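Molybdopterin synthase catalytic subunit (Homo sapiens, PDB 5MPO) forms the catalytic subunit of molybdopterin synthase, which converts precursor Z into molybdopterin by inserting two sulfur atoms taken from thiocarboxylated MOCS2A. Local coordinates at residues C[74-85]-C[128-139]. Residues are numbered along the deposited sequence; the frame is centred on the assembly and turned at random.
Sequences AENEVRKICSDI and YAIDTLKAKVPI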
ATOM      1  N   ALA C  74     -18.093  10.017  11.400  1.00 41.43           N
ATOM      2  CA  ALA C  74     -17.000   9.208  10.875  1.00 45.24           C
ATOM      3  C   ALA C  74     -16.648   9.670   9.486  1.00 46.17           C
ATOM      4  O   ALA C  74     -15.477   9.740   9.135  1.00 43.18           O
ATOM      5  CB  ALA C  74     -17.386   7.761  10.833  1.00 43.78           C
ATOM      6  N   GLU C  75     -17.669  10.037   8.730  1.00 44.46           N
ATOM      7  CA  GLU C  75     -17.467  10.716   7.457  1.00 51.10           C
ATOM      8  C   GLU C  75     -16.682  12.019   7.565  1.00 50.27           C
ATOM      9  O   GLU C  75     -15.674  12.217   6.861  1.00 44.73           O
ATOM     10  CB  GLU C  75     -18.767  10.975   6.771  1.00 57.22           C
ATOM     11  CG  GLU C  75     -18.617  10.936   5.264  1.00 73.74           C
ATOM     12  CD  GLU C  75     -19.908  10.554   4.589  1.00 92.89           C
ATOM     13  OE1 GLU C  75     -20.109  11.025   3.437  1.00 93.08           O
ATOM     14  OE2 GLU C  75     -20.695   9.790   5.229  1.00 84.77           O
ATOM     15  N   ASN C  76     -17.116  12.889   8.467  1.00 51.15           N
ATOM     16  CA  ASN C  76     -16.441  14.158   8.620  1.00 46.76           C
ATOM     17  C   ASN C  76     -14.972  13.926   9.026  1.00 49.07           C
ATOM     18  O   ASN C  76     -14.065  14.673   8.551  1.00 46.73           O
ATOM     19  CB  ASN C  76     -17.137  15.060   9.626  1.00 43.63           C
ATOM     20  CG  ASN C  76     -16.693  16.521   9.502  1.00 51.58           C
ATOM     21  OD1 ASN C  76     -16.732  17.090   8.407  1.00 58.27           O
ATOM     22  ND2 ASN C  76     -16.270  17.140  10.624  1.00 50.25           N
ATOM     23  N   GLU C  77     -14.740  12.900   9.853  1.00 42.90           N
ATOM     24  CA  GLU C  77     -13.418  12.699  10.444  1.00 45.13           C
ATOM     25  C   GLU C  77     -12.476  12.179   9.377  1.00 40.71           C
ATOM     26  O   GLU C  77     -11.343  12.610   9.285  1.00 42.46           O
ATOM     27  CB  GLU C  77     -13.411  11.776  11.665  1.00 45.66           C
ATOM     28  CG  GLU C  77     -13.856  12.416  12.971  1.00 44.72           C
ATOM     29  CD  GLU C  77     -13.036  13.566  13.494  1.00 50.81           C
ATOM     30  OE1 GLU C  77     -11.835  13.405  13.788  1.00 61.20           O
ATOM     31  OE2 GLU C  77     -13.639  14.641  13.722  1.00 54.98           O
ATOM     32  N   VAL C  78     -12.986  11.338   8.512  1.00 41.31           N
ATOM     33  CA  VAL C  78     -12.255  10.966   7.326  1.00 39.92           C
ATOM     34  C   VAL C  78     -12.013  12.176   6.381  1.00 43.25           C
ATOM     35  O   VAL C  78     -10.911  12.300   5.860  1.00 45.06           O
ATOM     36  CB  VAL C  78     -12.935   9.826   6.595  1.00 42.02           C
ATOM     37  CG1 VAL C  78     -12.206   9.501   5.279  1.00 44.41           C
ATOM     38  CG2 VAL C  78     -12.997   8.578   7.492  1.00 39.01           C
ATOM     39  N   ARG C  79     -12.967  13.092   6.226  1.00 39.82           N
ATOM     40  CA  ARG C  79     -12.712  14.290   5.435  1.00 43.33           C
ATOM     41  C   ARG C  79     -11.565  15.077   6.032  1.00 43.34           C
ATOM     42  O   ARG C  79     -10.819  15.712   5.316  1.00 44.42           O
ATOM     43  CB  ARG C  79     -13.965  15.213   5.265  1.00 46.72           C
ATOM     44  CG  ARG C  79     -15.036  14.620   4.334  1.00 62.10           C
ATOM     45  CD  ARG C  79     -16.235  15.517   3.970  1.00 69.43           C
ATOM     46  NE  ARG C  79     -16.993  15.910   5.177  1.00 84.53           N
ATOM     47  CZ  ARG C  79     -18.153  15.383   5.618  1.00 85.04           C
ATOM     48  NH1 ARG C  79     -18.797  14.416   4.956  1.00 89.17           N
ATOM     49  NH2 ARG C  79     -18.682  15.831   6.762  1.00 79.41           N
ATOM     50  N   LYS C  80     -11.468  15.113   7.346  1.00 41.32           N
ATOM     51  CA  LYS C  80     -10.356  15.793   7.953  1.00 48.36           C
ATOM     52  C   LYS C  80      -9.026  15.077   7.647  1.00 50.84           C
ATOM     53  O   LYS C  80      -8.002  15.711   7.364  1.00 46.27           O
ATOM     54  CB  LYS C  80     -10.508  15.875   9.462  1.00 48.19           C
ATOM     55  CG  LYS C  80     -11.390  17.010   9.911  1.00 42.75           C
ATOM     56  CD  LYS C  80     -11.494  16.914  11.398  1.00 43.75           C
ATOM     57  CE  LYS C  80     -12.762  17.592  11.869  1.00 43.78           C
ATOM     58  NZ  LYS C  80     -12.946  17.181  13.302  1.00 45.09           N
ATOM     59  N   ILE C  81      -9.044  13.762   7.729  1.00 44.56           N
ATOM     60  CA  ILE C  81      -7.866  13.028   7.319  1.00 44.04           C
ATOM     61  C   ILE C  81      -7.441  13.335   5.867  1.00 43.75           C
ATOM     62  O   ILE C  81      -6.219  13.524   5.576  1.00 42.31           O
ATOM     63  CB  ILE C  81      -8.093  11.546   7.558  1.00 39.68           C
ATOM     64  CG1 ILE C  81      -8.019  11.289   9.057  1.00 33.95           C
ATOM     65  CG2 ILE C  81      -7.112  10.676   6.750  1.00 37.74           C
ATOM     66  CD1 ILE C  81      -8.540   9.903   9.363  1.00 38.04           C
ATOM     67  N   CYS C  82      -8.418  13.376   4.962  1.00 40.30           N
ATOM     68  CA  CYS C  82      -8.133  13.749   3.550  1.00 44.78           C
ATOM     69  C   CYS C  82      -7.427  15.097   3.425  1.00 46.52           C
ATOM     70  O   CYS C  82      -6.411  15.272   2.724  1.00 54.87           O
ATOM     71  CB  CYS C  82      -9.391  13.707   2.716  1.00 39.83           C
ATOM     72  SG  CYS C  82      -9.917  11.979   2.484  1.00 42.89           S
ATOM     73  N   SER C  83      -7.938  16.025   4.186  1.00 43.79           N
ATOM     74  CA  SER C  83      -7.532  17.394   4.105  1.00 43.71           C
ATOM     75  C   SER C  83      -6.128  17.550   4.730  1.00 42.57           C
ATOM     76  O   SER C  83      -5.269  18.260   4.248  1.00 43.15           O
ATOM     77  CB  SER C  83      -8.645  18.212   4.803  1.00 45.21           C
ATOM     78  OG  SER C  83      -8.270  19.543   4.970  1.00 50.12           O
ATOM     79  N   ASP C  84      -5.878  16.860   5.820  1.00 45.32           N
ATOM     80  CA  ASP C  84      -4.573  16.910   6.420  1.00 43.20           C
ATOM     81  C   ASP C  84      -3.523  16.240   5.531  1.00 43.85           C
ATOM     82  O   ASP C  84      -2.416  16.731   5.396  1.00 45.12           O
ATOM     83  CB  ASP C  84      -4.659  16.259   7.777  1.00 44.73           C
ATOM     84  CG  ASP C  84      -5.422  17.173   8.811  1.00 46.15           C
ATOM     85  OD1 ASP C  84      -5.547  18.421   8.620  1.00 48.61           O
ATOM     86  OD2 ASP C  84      -5.865  16.645   9.826  1.00 43.59           O
ATOM     87  N   ILE C  85      -3.880  15.131   4.928  1.00 37.97           N
ATOM     88  CA  ILE C  85      -3.025  14.489   3.979  1.00 39.49           C
ATOM     89  C   ILE C  85      -2.630  15.459   2.878  1.00 43.51           C
ATOM     90  O   ILE C  85      -1.458  15.570   2.573  1.00 39.43           O
ATOM     91  CB  ILE C  85      -3.670  13.248   3.360  1.00 41.47           C
ATOM     92  CG1 ILE C  85      -3.600  12.081   4.355  1.00 39.47           C
ATOM     93  CG2 ILE C  85      -2.979  12.865   2.071  1.00 42.55           C
ATOM     94  CD1 ILE C  85      -4.374  10.871   3.916  1.00 39.15           C
ATOM     95  N   TYR C 128      -0.480   7.003   6.937  1.00 37.74           N
ATOM     96  CA  TYR C 128      -1.094   7.984   7.805  1.00 42.76           C
ATOM     97  C   TYR C 128      -2.648   7.840   7.867  1.00 46.30           C
ATOM     98  O   TYR C 128      -3.234   8.021   8.911  1.00 44.24           O
ATOM     99  CB  TYR C 128      -0.795   9.386   7.327  1.00 41.19           C
ATOM    100  CG  TYR C 128      -1.511  10.448   8.151  1.00 43.74           C
ATOM    101  CD1 TYR C 128      -1.003  10.857   9.426  1.00 42.25           C
ATOM    102  CD2 TYR C 128      -2.702  11.059   7.674  1.00 42.87           C
ATOM    103  CE1 TYR C 128      -1.623  11.857  10.162  1.00 44.06           C
ATOM    104  CE2 TYR C 128      -3.356  12.058   8.425  1.00 37.25           C
ATOM    105  CZ  TYR C 128      -2.836  12.457   9.665  1.00 41.40           C
ATOM    106  OH  TYR C 128      -3.492  13.433  10.412  1.00 45.25           O
ATOM    107  N   ALA C 129      -3.276   7.529   6.739  1.00 42.92           N
ATOM    108  CA  ALA C 129      -4.705   7.377   6.701  1.00 43.05           C
ATOM    109  C   ALA C 129      -5.185   6.207   7.594  1.00 43.69           C
ATOM    110  O   ALA C 129      -6.048   6.407   8.443  1.00 51.00           O
ATOM    111  CB  ALA C 129      -5.178   7.214   5.278  1.00 39.55           C
ATOM    112  N   ILE C 130      -4.654   5.015   7.407  1.00 44.06           N
ATOM    113  CA  ILE C 130      -5.072   3.896   8.232  1.00 45.51           C
ATOM    114  C   ILE C 130      -4.756   4.087   9.728  1.00 45.28           C
ATOM    115  O   ILE C 130      -5.571   3.779  10.566  1.00 54.51           O
ATOM    116  CB  ILE C 130      -4.562   2.533   7.717  1.00 48.30           C
ATOM    117  CG1 ILE C 130      -5.189   1.395   8.546  1.00 48.02           C
ATOM    118  CG2 ILE C 130      -3.038   2.407   7.778  1.00 57.41           C
ATOM    119  CD1 ILE C 130      -6.725   1.328   8.452  1.00 48.64           C
ATOM    120  N   ASP C 131      -3.604   4.615  10.053  1.00 41.82           N
ATOM    121  CA  ASP C 131      -3.280   4.917  11.440  1.00 46.28           C
ATOM    122  C   ASP C 131      -4.192   5.921  12.112  1.00 44.81           C
ATOM    123  O   ASP C 131      -4.524   5.800  13.320  1.00 44.90           O
ATOM    124  CB  ASP C 131      -1.825   5.440  11.583  1.00 40.26           C
ATOM    125  CG  ASP C 131      -0.771   4.319  11.314  1.00 47.33           C
ATOM    126  OD1 ASP C 131      -1.129   3.110  11.197  1.00 46.44           O
ATOM    127  OD2 ASP C 131       0.409   4.652  11.181  1.00 48.24           O
ATOM    128  N   THR C 132      -4.476   6.962  11.363  1.00 44.26           N
ATOM    129  CA  THR C 132      -5.255   8.051  11.859  1.00 44.48           C
ATOM    130  C   THR C 132      -6.729   7.586  11.945  1.00 45.20           C
ATOM    131  O   THR C 132      -7.380   7.845  12.918  1.00 41.01           O
ATOM    132  CB  THR C 132      -5.036   9.281  10.988  1.00 43.83           C
ATOM    133  OG1 THR C 132      -3.623   9.490  10.863  1.00 43.23           O
ATOM    134  CG2 THR C 132      -5.756  10.551  11.620  1.00 41.14           C
ATOM    135  N   LEU C 133      -7.191   6.798  10.984  1.00 42.00           N
ATOM    136  CA  LEU C 133      -8.499   6.254  11.034  1.00 39.79           C
ATOM    137  C   LEU C 133      -8.677   5.428  12.304  1.00 47.41           C
ATOM    138  O   LEU C 133      -9.722   5.526  12.956  1.00 51.86           O
ATOM    139  CB  LEU C 133      -8.761   5.401   9.806  1.00 37.46           C
ATOM    140  CG  LEU C 133     -10.176   4.796   9.778  1.00 42.57           C
ATOM    141  CD1 LEU C 133     -10.918   4.928   8.450  1.00 37.66           C
ATOM    142  CD2 LEU C 133     -10.177   3.315  10.238  1.00 39.02           C
ATOM    143  N   LYS C 134      -7.680   4.617  12.649  1.00 48.30           N
ATOM    144  CA  LYS C 134      -7.807   3.693  13.784  1.00 48.73           C
ATOM    145  C   LYS C 134      -7.744   4.455  15.074  1.00 48.81           C
ATOM    146  O   LYS C 134      -8.267   4.004  16.058  1.00 49.35           O
ATOM    147  CB  LYS C 134      -6.745   2.597  13.756  1.00 50.26           C
ATOM    148  CG  LYS C 134      -7.029   1.558  12.660  1.00 58.22           C
ATOM    149  CD  LYS C 134      -5.965   0.451  12.587  1.00 65.90           C
ATOM    150  CE  LYS C 134      -6.453  -0.925  13.027  1.00 71.89           C
ATOM    151  NZ  LYS C 134      -7.563  -1.419  12.161  1.00 83.52           N
ATOM    152  N   ALA C 135      -7.112   5.621  15.061  1.00 49.11           N
ATOM    153  CA  ALA C 135      -6.956   6.450  16.237  1.00 47.87           C
ATOM    154  C   ALA C 135      -8.116   7.472  16.483  1.00 51.79           C
ATOM    155  O   ALA C 135      -8.346   7.887  17.582  1.00 61.04           O
ATOM    156  CB  ALA C 135      -5.655   7.225  16.081  1.00 46.32           C
ATOM    157  N   LYS C 136      -8.784   7.913  15.437  1.00 48.42           N
ATOM    158  CA  LYS C 136      -9.617   9.086  15.489  1.00 47.47           C
ATOM    159  C   LYS C 136     -11.039   8.909  15.013  1.00 49.34           C
ATOM    160  O   LYS C 136     -11.874   9.657  15.424  1.00 52.19           O
ATOM    161  CB  LYS C 136      -8.969  10.171  14.629  1.00 48.18           C
ATOM    162  CG  LYS C 136      -8.520  11.415  15.378  1.00 57.79           C
ATOM    163  CD  LYS C 136      -7.475  11.166  16.463  1.00 57.21           C
ATOM    164  CE  LYS C 136      -7.386  12.444  17.259  1.00 60.31           C
ATOM    165  NZ  LYS C 136      -6.454  12.295  18.388  1.00 62.14           N
ATOM    166  N   VAL C 137     -11.319   7.930  14.153  1.00 47.38           N
ATOM    167  CA  VAL C 137     -12.603   7.823  13.515  1.00 45.34           C
ATOM    168  C   VAL C 137     -13.550   6.930  14.340  1.00 52.91           C
ATOM    169  O   VAL C 137     -13.195   5.790  14.617  1.00 48.02           O
ATOM    170  CB  VAL C 137     -12.430   7.372  12.059  1.00 43.26           C
ATOM    171  CG1 VAL C 137     -13.750   7.281  11.292  1.00 41.64           C
ATOM    172  CG2 VAL C 137     -11.546   8.411  11.330  1.00 43.83           C
ATOM    173  N   PRO C 138     -14.767   7.453  14.723  1.00 55.87           N
ATOM    174  CA  PRO C 138     -15.731   6.759  15.594  1.00 55.62           C
ATOM    175  C   PRO C 138     -16.372   5.556  14.929  1.00 52.07           C
ATOM    176  O   PRO C 138     -17.451   5.653  14.355  1.00 51.79           O
ATOM    177  CB  PRO C 138     -16.745   7.848  15.917  1.00 58.53           C
ATOM    178  CG  PRO C 138     -16.743   8.696  14.742  1.00 57.27           C
ATOM    179  CD  PRO C 138     -15.306   8.755  14.321  1.00 52.30           C
ATOM    180  N   ILE C 139     -15.606   4.460  14.933  1.00 52.27           N
ATOM    181  CA  ILE C 139     -15.975   3.163  14.386  1.00 48.57           C
ATOM    182  C   ILE C 139     -15.524   2.144  15.435  1.00 50.99           C
ATOM    183  O   ILE C 139     -14.612   2.443  16.226  1.00 48.89           O
ATOM    184  CB  ILE C 139     -15.239   2.858  13.082  1.00 49.98           C
ATOM    185  CG1 ILE C 139     -15.505   3.908  12.017  1.00 54.65           C
ATOM    186  CG2 ILE C 139     -15.661   1.518  12.492  1.00 52.98           C
ATOM    187  CD1 ILE C 139     -14.388   3.976  11.002  1.00 59.54           C
TER
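Two helices lying side by side on one face of the mixed β-sheet of the MoaE fold meet here, and a knob-into-hole contact marks their seam: I81 is the knob, and Y128, A129, T132 and L133 form the hole. The segment axes run roughly antiparallel, their directions 146° apart, and approach to 10.3 Å. In I81, CG1 stands beside the backbone N and CG2 anti to it (chi1 -73°), which sends the two branches to different walls of the hole. The CG1–CD1 branch runs along T132, with CG1 3.5 Å from T132 CG2, and ends with CD1 3.8 Å from the backbone N of L133; the CG2 methyl lies against A129, 4.1 Å from its CA. The I81 and T132 side chains lie alongside each other, pointing opposite ways.

At the Y128 end, I85 CG1 comes obliquely to the ring, 3.6 Å from Y128 CD2, and I85 CD1 rests on A129 CB. The Y128 ring leaves its helix with CG anti to the backbone N (chi1 176°), which carries it across toward I85 and D84. T132 OG1 sits over the centre of one Y128 ring face, 3.1 Å above its plane.

At the other end, where V137 leaves helical geometry, its two methyls part: CG1 packs 3.7 Å from A74 CB, and CG2 touches both E77 CB and I81 CD1, each at 3.9 Å. P138, centre of an inverse gamma turn, brings its ring CG against A74 N. E77 bends at chi2, and its OE2 forms a salt bridge with K80 NZ on the same helix.

Beneath the seam, V78 packs on I22 and V96, and A129 and L133 on I112 and I110. This helix pair over the mixed sheet, with the predicted substrate residue K134 on the second helix, is the α/β layer of the MoaE α/β-hammerhead fold, which has a second, antiparallel sheet beside it.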